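Sortase B (Streptococcus pyogenes, PDB 3PSQ) is a class B sortase involved in pilus assembly, probably acting as a cysteine transpeptidase that joins pilus proteins through an acyl-thioester intermediate. Local coordinates at residues D35-L40 with V83-K88; N56-I61 with Y93-A98; F121-K126 with R183-S188. All coordinates share one frame; numbering follows the deposited sequence. Where two conformers were deposited one is given.

Contact 1: D35-L40 with V83-K88; sequences DVMAWL and VTFEDK. With ZN (zinc ion), chain P.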
loop_
_atom_site.group_PDB
_atom_site.type_symbol
_atom_site.label_atom_id
_atom_site.label_comp_id
_atom_site.label_asym_id
_atom_site.label_seq_id
_atom_site.Cartn_x
_atom_site.Cartn_y
_atom_site.Cartn_z
ATOM N N ASP A 35 8.429 -2.686 -15.319
ATOM C CA ASP A 35 7.357 -2.299 -14.370
ATOM C C ASP A 35 7.726 -2.511 -12.885
ATOM O O ASP A 35 7.156 -1.865 -12.006
ATOM C CB ASP A 35 6.071 -3.086 -14.643
ATOM C CG ASP A 35 5.315 -2.612 -15.876
ATOM O OD1 ASP A 35 5.810 -1.738 -16.605
ATOM O OD2 ASP A 35 4.203 -3.132 -16.110
ATOM N N VAL A 36 8.630 -3.454 -12.605
ATOM C CA VAL A 36 9.101 -3.701 -11.236
ATOM C C VAL A 36 9.819 -2.438 -10.703
ATOM O O VAL A 36 10.696 -1.909 -11.370
ATOM C CB VAL A 36 10.005 -4.967 -11.146
ATOM C CG1 VAL A 36 10.570 -5.145 -9.723
ATOM C CG2 VAL A 36 9.216 -6.268 -11.589
ATOM N N MET A 37 9.432 -1.937 -9.529
ATOM C CA MET A 37 10.003 -0.644 -9.094
ATOM C C MET A 37 10.236 -0.488 -7.585
ATOM O O MET A 37 10.722 0.535 -7.148
ATOM C CB MET A 37 9.184 0.569 -9.629
ATOM C CG MET A 37 7.697 0.403 -9.569
ATOM S SD MET A 37 6.985 0.254 -7.923
ATOM C CE MET A 37 7.543 1.800 -7.118
ATOM N N ALA A 38 9.863 -1.473 -6.793
ATOM C CA ALA A 38 10.130 -1.407 -5.356
ATOM C C ALA A 38 10.027 -2.777 -4.674
ATOM O O ALA A 38 9.526 -3.729 -5.248
ATOM C CB ALA A 38 9.208 -0.417 -4.672
ATOM N N TRP A 39 10.493 -2.849 -3.428
ATOM C CA TRP A 39 10.302 -4.021 -2.598
ATOM C C TRP A 39 9.623 -3.548 -1.349
ATOM O O TRP A 39 9.996 -2.510 -0.789
ATOM C CB TRP A 39 11.642 -4.699 -2.261
ATOM C CG TRP A 39 11.470 -6.102 -1.700
ATOM C CD1 TRP A 39 11.168 -6.440 -0.410
ATOM C CD2 TRP A 39 11.582 -7.339 -2.420
ATOM N NE1 TRP A 39 11.070 -7.817 -0.292
ATOM C CE2 TRP A 39 11.335 -8.381 -1.512
ATOM C CE3 TRP A 39 11.873 -7.663 -3.755
ATOM C CZ2 TRP A 39 11.363 -9.719 -1.892
ATOM C CZ3 TRP A 39 11.881 -8.979 -4.137
ATOM C CH2 TRP A 39 11.632 -9.995 -3.210
ATOM N N LEU A 40 8.631 -4.309 -0.896
ATOM C CA LEU A 40 7.864 -3.971 0.294
ATOM C C LEU A 40 7.995 -5.052 1.373
ATOM O O LEU A 40 7.840 -6.244 1.098
ATOM C CB LEU A 40 6.398 -3.798 -0.085
ATOM C CG LEU A 40 5.368 -3.683 1.026
ATOM C CD1 LEU A 40 5.418 -2.312 1.707
ATOM C CD2 LEU A 40 3.938 -3.953 0.485
ATOM N N VAL A 83 7.318 6.772 -8.791
ATOM C CA VAL A 83 7.973 5.555 -8.291
ATOM C C VAL A 83 8.927 5.830 -7.128
ATOM O O VAL A 83 9.312 4.920 -6.375
ATOM C CB VAL A 83 8.719 4.791 -9.407
ATOM C CG1 VAL A 83 7.718 4.226 -10.426
ATOM C CG2 VAL A 83 9.777 5.668 -10.097
ATOM N N THR A 84 9.320 7.090 -6.978
ATOM C CA THR A 84 10.287 7.495 -5.952
ATOM C C THR A 84 9.595 7.701 -4.605
ATOM O O THR A 84 10.255 8.024 -3.605
ATOM C CB THR A 84 10.905 8.835 -6.312
ATOM O OG1 THR A 84 9.854 9.775 -6.566
ATOM C CG2 THR A 84 11.786 8.729 -7.561
ATOM N N PHE A 85 8.277 7.523 -4.565
ATOM C CA PHE A 85 7.505 7.749 -3.329
ATOM C C PHE A 85 7.594 9.196 -2.829
ATOM O O PHE A 85 7.551 9.419 -1.627
ATOM C CB PHE A 85 7.871 6.725 -2.229
ATOM C CG PHE A 85 7.409 5.306 -2.559
ATOM C CD1 PHE A 85 6.172 4.847 -2.136
ATOM C CD2 PHE A 85 8.168 4.486 -3.388
ATOM C CE1 PHE A 85 5.720 3.602 -2.487
ATOM C CE2 PHE A 85 7.713 3.216 -3.743
ATOM C CZ PHE A 85 6.490 2.785 -3.294
ATOM N N GLU A 86 7.716 10.149 -3.772
ATOM C CA GLU A 86 7.806 11.612 -3.517
ATOM C C GLU A 86 6.437 12.270 -3.317
ATOM O O GLU A 86 6.327 13.354 -2.737
ATOM C CB GLU A 86 8.442 12.342 -4.720
ATOM C CG GLU A 86 9.955 12.193 -4.948
ATOM C CD GLU A 86 10.389 12.807 -6.283
ATOM O OE1 GLU A 86 10.078 14.004 -6.542
ATOM O OE2 GLU A 86 11.030 12.098 -7.083
ATOM N N ASP A 87 5.389 11.642 -3.855
ATOM C CA ASP A 87 4.030 12.177 -3.768
ATOM C C ASP A 87 3.553 12.236 -2.343
ATOM O O ASP A 87 4.121 11.576 -1.461
ATOM C CB ASP A 87 3.066 11.322 -4.581
ATOM C CG ASP A 87 3.307 11.432 -6.055
ATOM O OD1 ASP A 87 3.977 12.394 -6.480
ATOM O OD2 ASP A 87 2.843 10.567 -6.805
ATOM N N LYS A 88 2.523 13.040 -2.104
ATOM C CA LYS A 88 1.926 13.111 -0.762
ATOM C C LYS A 88 1.365 11.769 -0.303
ATOM O O LYS A 88 1.305 11.475 0.892
ATOM C CB LYS A 88 0.780 14.125 -0.730
ATOM C CG LYS A 88 1.258 15.568 -0.711
ATOM C CD LYS A 88 1.747 15.956 0.713
ATOM C CE LYS A 88 2.554 17.261 0.695
ATOM N NZ LYS A 88 1.768 18.362 0.046
HETATM ZN ZN ZN P . 3.170 -2.685 -17.783
HETATM O O HOH W 1 4.390 -3.596 -19.147
#
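Met-37 reaches out from strand 36-41 and lays its terminal methyl against the loop 83-88, where Val-83 and Phe-85 receive it. The side chain is bent at every torsion: CG stands between the backbone N and the carbonyl carbon (chi1 42°), and two further turns of about 60° curl the chain so that CE comes round to the loop. Its middle crosses Val-83 at a slant, CG lying 3.9 Å from Val-83 CG1. CE then settles beside the loop backbone, 3.7 Å from Val-83 O, and equally close to CE2 of Phe-85. Met-37 and Phe-85 run at roughly a right angle to each other, the methyl approaching the ring obliquely. Ala-38 meets the same ring differently: its CB lies near the ring plane at the edge, 4.0 Å from Phe-85 CE2. CE2 is thus the ring atom nearest to both strand residues, and no hydrogen bond crosses between the segments. Met-37 and Ala-38 can both point at the loop because together they form a classic beta bulge opposite Ile-51. Beyond the contact, Phe-85 packs on Ile-123 of strand 120-125 and on Ser-90 and Ile-92 of strand 89-93. On strand 36-41, Val-36 and Trp-39 rest on helix 22-32, so the strand has the loop against one side and that helix against the other.

Contact 2: N56-I61 with Y93-A98; sequences NNLEYI and YAHHMA. With ZN (zinc ion), chain R; ZN (zinc ion), chain L; ZN (zinc ion), chain P; ACY (acetic acid), chain H.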
loop_
_atom_site.group_PDB
_atom_site.type_symbol
_atom_site.label_atom_id
_atom_site.label_comp_id
_atom_site.label_asym_id
_atom_site.label_seq_id
_atom_site.Cartn_x
_atom_site.Cartn_y
_atom_site.Cartn_z
ATOM N N ASN A 56 -1.771 1.280 -16.051
ATOM C CA ASN A 56 -3.097 1.544 -15.519
ATOM C C ASN A 56 -3.277 0.641 -14.301
ATOM O O ASN A 56 -2.394 -0.158 -14.010
ATOM C CB ASN A 56 -4.183 1.250 -16.578
ATOM C CG ASN A 56 -4.154 -0.204 -17.077
ATOM O OD1 ASN A 56 -4.429 -1.117 -16.325
ATOM N ND2 ASN A 56 -3.791 -0.412 -18.347
ATOM N N ASN A 57 -4.419 0.728 -13.619
ATOM C CA ASN A 57 -4.640 -0.033 -12.402
ATOM C C ASN A 57 -5.375 -1.356 -12.590
ATOM O O ASN A 57 -5.796 -1.980 -11.619
ATOM C CB ASN A 57 -5.361 0.807 -11.361
ATOM C CG ASN A 57 -4.490 1.939 -10.816
ATOM O OD1 ASN A 57 -3.251 1.890 -10.877
ATOM N ND2 ASN A 57 -5.140 2.959 -10.259
ATOM N N LEU A 58 -5.533 -1.788 -13.835
ATOM C CA LEU A 58 -6.187 -3.080 -14.101
ATOM C C LEU A 58 -5.166 -4.113 -14.605
ATOM O O LEU A 58 -5.369 -5.297 -14.435
ATOM C CB LEU A 58 -7.346 -2.910 -15.113
ATOM C CG LEU A 58 -8.513 -1.945 -14.743
ATOM C CD1 LEU A 58 -9.492 -1.716 -15.865
ATOM C CD2 LEU A 58 -9.287 -2.416 -13.590
ATOM N N GLU A 59 -4.056 -3.633 -15.168
ATOM C CA GLU A 59 -3.014 -4.442 -15.778
ATOM C C GLU A 59 -2.530 -5.697 -15.001
ATOM O O GLU A 59 -2.240 -6.753 -15.610
ATOM C CB GLU A 59 -1.812 -3.561 -16.174
ATOM C CG GLU A 59 -0.547 -4.352 -16.674
ATOM C CD GLU A 59 0.605 -3.422 -16.990
ATOM O OE1 GLU A 59 0.497 -2.228 -16.647
ATOM O OE2 GLU A 59 1.629 -3.861 -17.551
ATOM N N TYR A 60 -2.442 -5.572 -13.689
ATOM C CA TYR A 60 -1.921 -6.638 -12.851
ATOM C C TYR A 60 -2.982 -7.492 -12.148
ATOM O O TYR A 60 -2.658 -8.229 -11.237
ATOM C CB TYR A 60 -0.824 -6.115 -11.856
ATOM C CG TYR A 60 0.474 -5.914 -12.605
ATOM C CD1 TYR A 60 1.325 -6.967 -12.824
ATOM C CD2 TYR A 60 0.781 -4.692 -13.211
ATOM C CE1 TYR A 60 2.459 -6.813 -13.594
ATOM C CE2 TYR A 60 1.933 -4.526 -13.966
ATOM C CZ TYR A 60 2.765 -5.593 -14.153
ATOM O OH TYR A 60 3.921 -5.483 -14.904
ATOM N N ILE A 61 -4.241 -7.403 -12.561
ATOM C CA ILE A 61 -5.244 -8.396 -12.125
ATOM C C ILE A 61 -4.834 -9.846 -12.453
ATOM O O ILE A 61 -4.934 -10.703 -11.609
ATOM C CB ILE A 61 -6.646 -8.130 -12.749
ATOM C CG1 ILE A 61 -7.237 -6.805 -12.255
ATOM C CG2 ILE A 61 -7.597 -9.313 -12.506
ATOM C CD1 ILE A 61 -8.370 -6.295 -13.122
ATOM N N TYR A 93 -1.819 -1.259 -3.932
ATOM C CA TYR A 93 -3.113 -1.907 -3.978
ATOM C C TYR A 93 -2.963 -3.346 -4.491
ATOM O O TYR A 93 -1.964 -3.692 -5.165
ATOM C CB TYR A 93 -4.052 -1.078 -4.917
ATOM C CG TYR A 93 -5.490 -1.471 -4.824
ATOM C CD1 TYR A 93 -6.285 -1.009 -3.789
ATOM C CD2 TYR A 93 -6.045 -2.356 -5.761
ATOM C CE1 TYR A 93 -7.615 -1.405 -3.660
ATOM C CE2 TYR A 93 -7.373 -2.752 -5.649
ATOM C CZ TYR A 93 -8.159 -2.275 -4.605
ATOM O OH TYR A 93 -9.491 -2.665 -4.497
ATOM N N ALA A 94 -3.918 -4.198 -4.115
ATOM C CA ALA A 94 -4.069 -5.538 -4.727
ATOM C C ALA A 94 -5.529 -5.757 -5.054
ATOM O O ALA A 94 -6.388 -5.419 -4.252
ATOM C CB ALA A 94 -3.527 -6.676 -3.809
ATOM N N HIS A 95 -5.808 -6.256 -6.259
ATOM C CA HIS A 95 -7.154 -6.679 -6.602
ATOM C C HIS A 95 -7.545 -7.937 -5.817
ATOM O O HIS A 95 -6.754 -8.491 -5.042
ATOM C CB HIS A 95 -7.273 -6.913 -8.121
ATOM C CG HIS A 95 -7.338 -5.639 -8.904
ATOM N ND1 HIS A 95 -8.514 -4.939 -9.084
ATOM C CD2 HIS A 95 -6.373 -4.930 -9.539
ATOM C CE1 HIS A 95 -8.270 -3.855 -9.797
ATOM N NE2 HIS A 95 -6.979 -3.816 -10.064
ATOM N N HIS A 96 -8.780 -8.379 -6.003
ATOM C CA HIS A 96 -9.324 -9.435 -5.160
ATOM C C HIS A 96 -8.436 -10.665 -5.007
ATOM O O HIS A 96 -8.176 -11.101 -3.875
ATOM C CB HIS A 96 -10.730 -9.833 -5.661
ATOM C CG HIS A 96 -11.243 -11.132 -5.107
ATOM N ND1 HIS A 96 -11.847 -11.225 -3.872
ATOM C CD2 HIS A 96 -11.299 -12.374 -5.645
ATOM C CE1 HIS A 96 -12.241 -12.475 -3.662
ATOM N NE2 HIS A 96 -11.916 -13.193 -4.723
ATOM N N MET A 97 -7.986 -11.262 -6.108
ATOM C CA MET A 97 -7.163 -12.464 -5.989
ATOM C C MET A 97 -5.804 -12.210 -5.315
ATOM O O MET A 97 -5.486 -12.884 -4.320
ATOM C CB MET A 97 -6.977 -13.212 -7.329
ATOM C CG MET A 97 -8.259 -13.868 -7.888
ATOM S SD MET A 97 -8.970 -15.178 -6.817
ATOM C CE MET A 97 -7.457 -15.878 -6.083
ATOM N N ALA A 98 -5.005 -11.281 -5.870
ATOM C CA ALA A 98 -3.729 -10.921 -5.287
ATOM C C ALA A 98 -3.846 -10.455 -3.832
ATOM O O ALA A 98 -2.930 -10.648 -3.041
ATOM C CB ALA A 98 -3.017 -9.871 -6.109
HETATM ZN ZN ZN R . -10.371 -5.475 -8.910
HETATM ZN ZN ZN L . -12.219 -9.634 -2.634
HETATM ZN ZN ZN P . 3.170 -2.685 -17.783
HETATM C C ACY H . -10.604 -5.252 -6.191
HETATM O O ACY H . -10.335 -4.023 -6.406
HETATM O OXT ACY H . -10.683 -6.096 -7.114
HETATM C CH3 ACY H . -10.760 -5.740 -4.770
HETATM O O HOH W 2 -3.926 -7.104 -8.218
HETATM O O HOH W 3 -5.467 -9.831 -8.558
HETATM O O HOH W 4 -13.666 -8.404 -3.882
HETATM O O HOH W 1 4.390 -3.596 -19.147
#
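His-95 carries nearly all of this contact, gripped at one edge and one face by the loop 56-61. Its NE2-H donates to Asn-57 O over 2.7 Å, almost straight at 172° and with the oxygen in the ring plane. Ile-61 presses CG1 onto the imidazole face, 3.5 Å from the ring centroid in a CH-pi contact; CG1 leans over the ring because it lies beside the backbone N, anti to the carbonyl carbon (chi1 -65°). The opposite face is covered by Tyr-93. Around this tight core the fit slackens: Leu-58 CD2 only grazes His-95 CE1 at 4.2 Å, and farther along a water accepts from Ala-98 N and lies within reach of Ile-61 O. At another edge ND1 binds a zinc ion at 1.9 Å, which also holds an acetate, probably from the crystallisation liquor. His-96 N donates to the zinc-bound acetate oxygen. His-95 is the predicted proton donor/acceptor of the sortase active site, with predicted catalytic Cys-190 nearby. The NE2 bond to Asn-57 O and the ND1 bond to zinc hold the ring from both nitrogens, an arrangement that probably reflects the bound zinc and acetate.

Contact 3: F121-K126 with R183-S188; sequences FSIETK and RFVALS. With ZN (zinc ion), chain N; ACY (acetic acid), chain F.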
loop_
_atom_site.group_PDB
_atom_site.type_symbol
_atom_site.label_atom_id
_atom_site.label_comp_id
_atom_site.label_asym_id
_atom_site.label_seq_id
_atom_site.Cartn_x
_atom_site.Cartn_y
_atom_site.Cartn_z
ATOM N N PHE A 121 6.386 -0.222 8.291
ATOM C CA PHE A 121 6.768 -1.073 7.197
ATOM C C PHE A 121 7.774 -0.309 6.413
ATOM O O PHE A 121 7.964 0.894 6.637
ATOM C CB PHE A 121 5.568 -1.532 6.365
ATOM C CG PHE A 121 4.816 -0.426 5.648
ATOM C CD1 PHE A 121 5.185 -0.038 4.362
ATOM C CD2 PHE A 121 3.702 0.153 6.229
ATOM C CE1 PHE A 121 4.449 0.944 3.676
ATOM C CE2 PHE A 121 2.953 1.108 5.574
ATOM C CZ PHE A 121 3.325 1.520 4.291
ATOM N N SER A 122 8.460 -0.987 5.513
ATOM C CA SER A 122 9.530 -0.318 4.828
ATOM C C SER A 122 9.542 -0.639 3.344
ATOM O O SER A 122 9.067 -1.697 2.929
ATOM C CB SER A 122 10.856 -0.725 5.475
ATOM O OG SER A 122 11.061 -2.115 5.346
ATOM N N ILE A 123 10.092 0.269 2.547
ATOM C CA ILE A 123 10.093 0.095 1.127
ATOM C C ILE A 123 11.510 0.327 0.643
ATOM O O ILE A 123 12.178 1.214 1.141
ATOM C CB ILE A 123 9.106 1.079 0.444
ATOM C CG1 ILE A 123 7.670 0.586 0.603
ATOM C CG2 ILE A 123 9.446 1.291 -1.035
ATOM C CD1 ILE A 123 6.648 1.679 0.394
ATOM N N GLU A 124 11.967 -0.463 -0.320
ATOM C CA GLU A 124 13.194 -0.155 -0.988
ATOM C C GLU A 124 12.903 0.099 -2.457
ATOM O O GLU A 124 12.285 -0.743 -3.131
ATOM C CB GLU A 124 14.180 -1.306 -0.854
ATOM C CG GLU A 124 15.464 -1.090 -1.628
ATOM C CD GLU A 124 16.560 -2.046 -1.190
ATOM O OE1 GLU A 124 16.334 -2.850 -0.266
ATOM O OE2 GLU A 124 17.660 -2.004 -1.758
ATOM N N THR A 125 13.390 1.229 -2.966
ATOM C CA THR A 125 13.097 1.607 -4.326
ATOM C C THR A 125 14.060 0.947 -5.286
ATOM O O THR A 125 14.964 0.222 -4.869
ATOM C CB THR A 125 13.086 3.141 -4.530
ATOM O OG1 THR A 125 14.432 3.619 -4.573
ATOM C CG2 THR A 125 12.268 3.839 -3.421
ATOM N N LYS A 126 13.851 1.186 -6.573
ATOM C CA LYS A 126 14.691 0.579 -7.582
ATOM C C LYS A 126 16.060 1.231 -7.674
ATOM O O LYS A 126 16.985 0.648 -8.240
ATOM C CB LYS A 126 14.012 0.551 -8.943
ATOM C CG LYS A 126 13.729 1.886 -9.579
ATOM C CD LYS A 126 13.377 1.677 -11.050
ATOM C CE LYS A 126 12.710 2.897 -11.612
ATOM N NZ LYS A 126 11.692 2.506 -12.651
ATOM N N ARG A 183 4.836 12.850 3.943
ATOM C CA ARG A 183 4.323 11.973 2.881
ATOM C C ARG A 183 3.716 10.678 3.437
ATOM O O ARG A 183 4.149 10.138 4.459
ATOM C CB ARG A 183 5.421 11.618 1.880
ATOM C CG ARG A 183 6.029 12.785 1.114
ATOM C CD ARG A 183 7.198 12.252 0.270
ATOM N NE ARG A 183 8.423 12.220 1.057
ATOM C CZ ARG A 183 9.446 11.380 0.900
ATOM N NH1 ARG A 183 9.446 10.439 -0.037
ATOM N NH2 ARG A 183 10.498 11.488 1.713
ATOM N N PHE A 184 2.748 10.143 2.711
ATOM C CA PHE A 184 1.974 9.005 3.206
ATOM C C PHE A 184 2.054 7.818 2.258
ATOM O O PHE A 184 2.336 7.979 1.084
ATOM C CB PHE A 184 0.542 9.453 3.434
ATOM C CG PHE A 184 0.430 10.591 4.409
ATOM C CD1 PHE A 184 0.318 10.346 5.773
ATOM C CD2 PHE A 184 0.471 11.922 3.971
ATOM C CE1 PHE A 184 0.239 11.400 6.680
ATOM C CE2 PHE A 184 0.372 12.977 4.883
ATOM C CZ PHE A 184 0.254 12.703 6.241
ATOM N N VAL A 185 1.878 6.622 2.799
ATOM C CA VAL A 185 1.859 5.398 1.996
ATOM C C VAL A 185 0.770 4.504 2.551
ATOM O O VAL A 185 0.684 4.267 3.775
ATOM C CB VAL A 185 3.201 4.616 1.957
ATOM C CG1 VAL A 185 3.052 3.427 1.028
ATOM C CG2 VAL A 185 4.300 5.452 1.434
ATOM N N ALA A 186 -0.083 4.053 1.637
ATOM C CA ALA A 186 -1.231 3.251 1.974
ATOM C C ALA A 186 -1.092 1.896 1.270
ATOM O O ALA A 186 -0.604 1.814 0.136
ATOM C CB ALA A 186 -2.497 3.965 1.529
ATOM N N LEU A 187 -1.449 0.844 1.984
ATOM C CA LEU A 187 -1.532 -0.500 1.438
ATOM C C LEU A 187 -2.992 -0.930 1.593
ATOM O O LEU A 187 -3.578 -0.797 2.666
ATOM C CB LEU A 187 -0.652 -1.485 2.212
ATOM C CG LEU A 187 0.698 -1.057 2.762
ATOM C CD1 LEU A 187 1.178 -2.131 3.794
ATOM C CD2 LEU A 187 1.682 -0.874 1.612
ATOM N N SER A 188 -3.553 -1.491 0.531
ATOM C CA SER A 188 -4.986 -1.735 0.485
ATOM C C SER A 188 -5.391 -2.948 -0.383
ATOM O O SER A 188 -4.746 -3.277 -1.399
ATOM C CB SER A 188 -5.673 -0.477 -0.066
ATOM O OG SER A 188 -7.077 -0.548 0.086
HETATM ZN ZN ZN N . 19.227 -3.478 -1.453
HETATM C C ACY F . 12.819 -3.122 2.446
HETATM O O ACY F . 13.156 -4.258 2.043
HETATM O OXT ACY F . 11.650 -2.690 2.343
HETATM C CH3 ACY F . 13.860 -2.237 3.083
HETATM O O HOH W 5 18.526 -5.063 -2.902
#
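Phe-121 sends its ring from strand 120-125 across to strand 184-190, where Val-185 and Leu-187 meet it. From CB, CG is placed between the backbone N and the carbonyl carbon (chi1 64°), which directs the ring at these two residues. Both leucine methyls lie over one face. CD1 of Leu-187 stands above the ring centre in a CH-pi contact, 4.1 Å from the centroid and nearest to CE2 and CD2, while its CD2 sits toward CZ and CE1, 3.9 Å from the latter. At the tip, CZ comes within 3.8 Å of Val-185 CG1, a methyl near the ring plane that CE1 shares, so leucine covers a face while valine closes an edge. Val-185 O also lies at that edge. Two residues further along the strand, Ile-123 adds CD1 against Val-185 CG1 at 4.0 Å. The two strand segments cross at 102° with their axes 10.1 Å apart, a distance bridged by these side chains across the interior of the curled sortase beta barrel. Leu-40 and Ile-133 from the strands flanking 120-125 also pack on Phe-121. The side-chain contacts are all apolar, no hydrogen bond crosses, and all four residues are buried; the chemistry is that of a hydrophobic core, with cohesion resting on shape fit and exclusion of water.

How the contacts relate
Contacts 1 and 3 adjoin in the fold, their centres about 7 Å apart, and strands 36-41 and 120-125 pair in the same sheet. Arg-183 NH1 of contact 3 donates to Phe-85 O of contact 1 over 2.7 Å, and Phe-184 N lies 2.7 Å from Lys-88 O. The centre of contact 2 is about 16 Å from that of contact 1 and 17 Å from that of contact 3, yet it touches both: Tyr-60 OH lies 2.7 Å from Asp-35 OD2, and Ala-94 N 3.0 Å from Ser-188 O, both probable hydrogen bonds. Asp-35 and Glu-59 also share a zinc ion with Glu-55. Strand 184-190 leads from contact 3 to predicted catalytic Cys-190, its side chain about 7 Å from that of His-95.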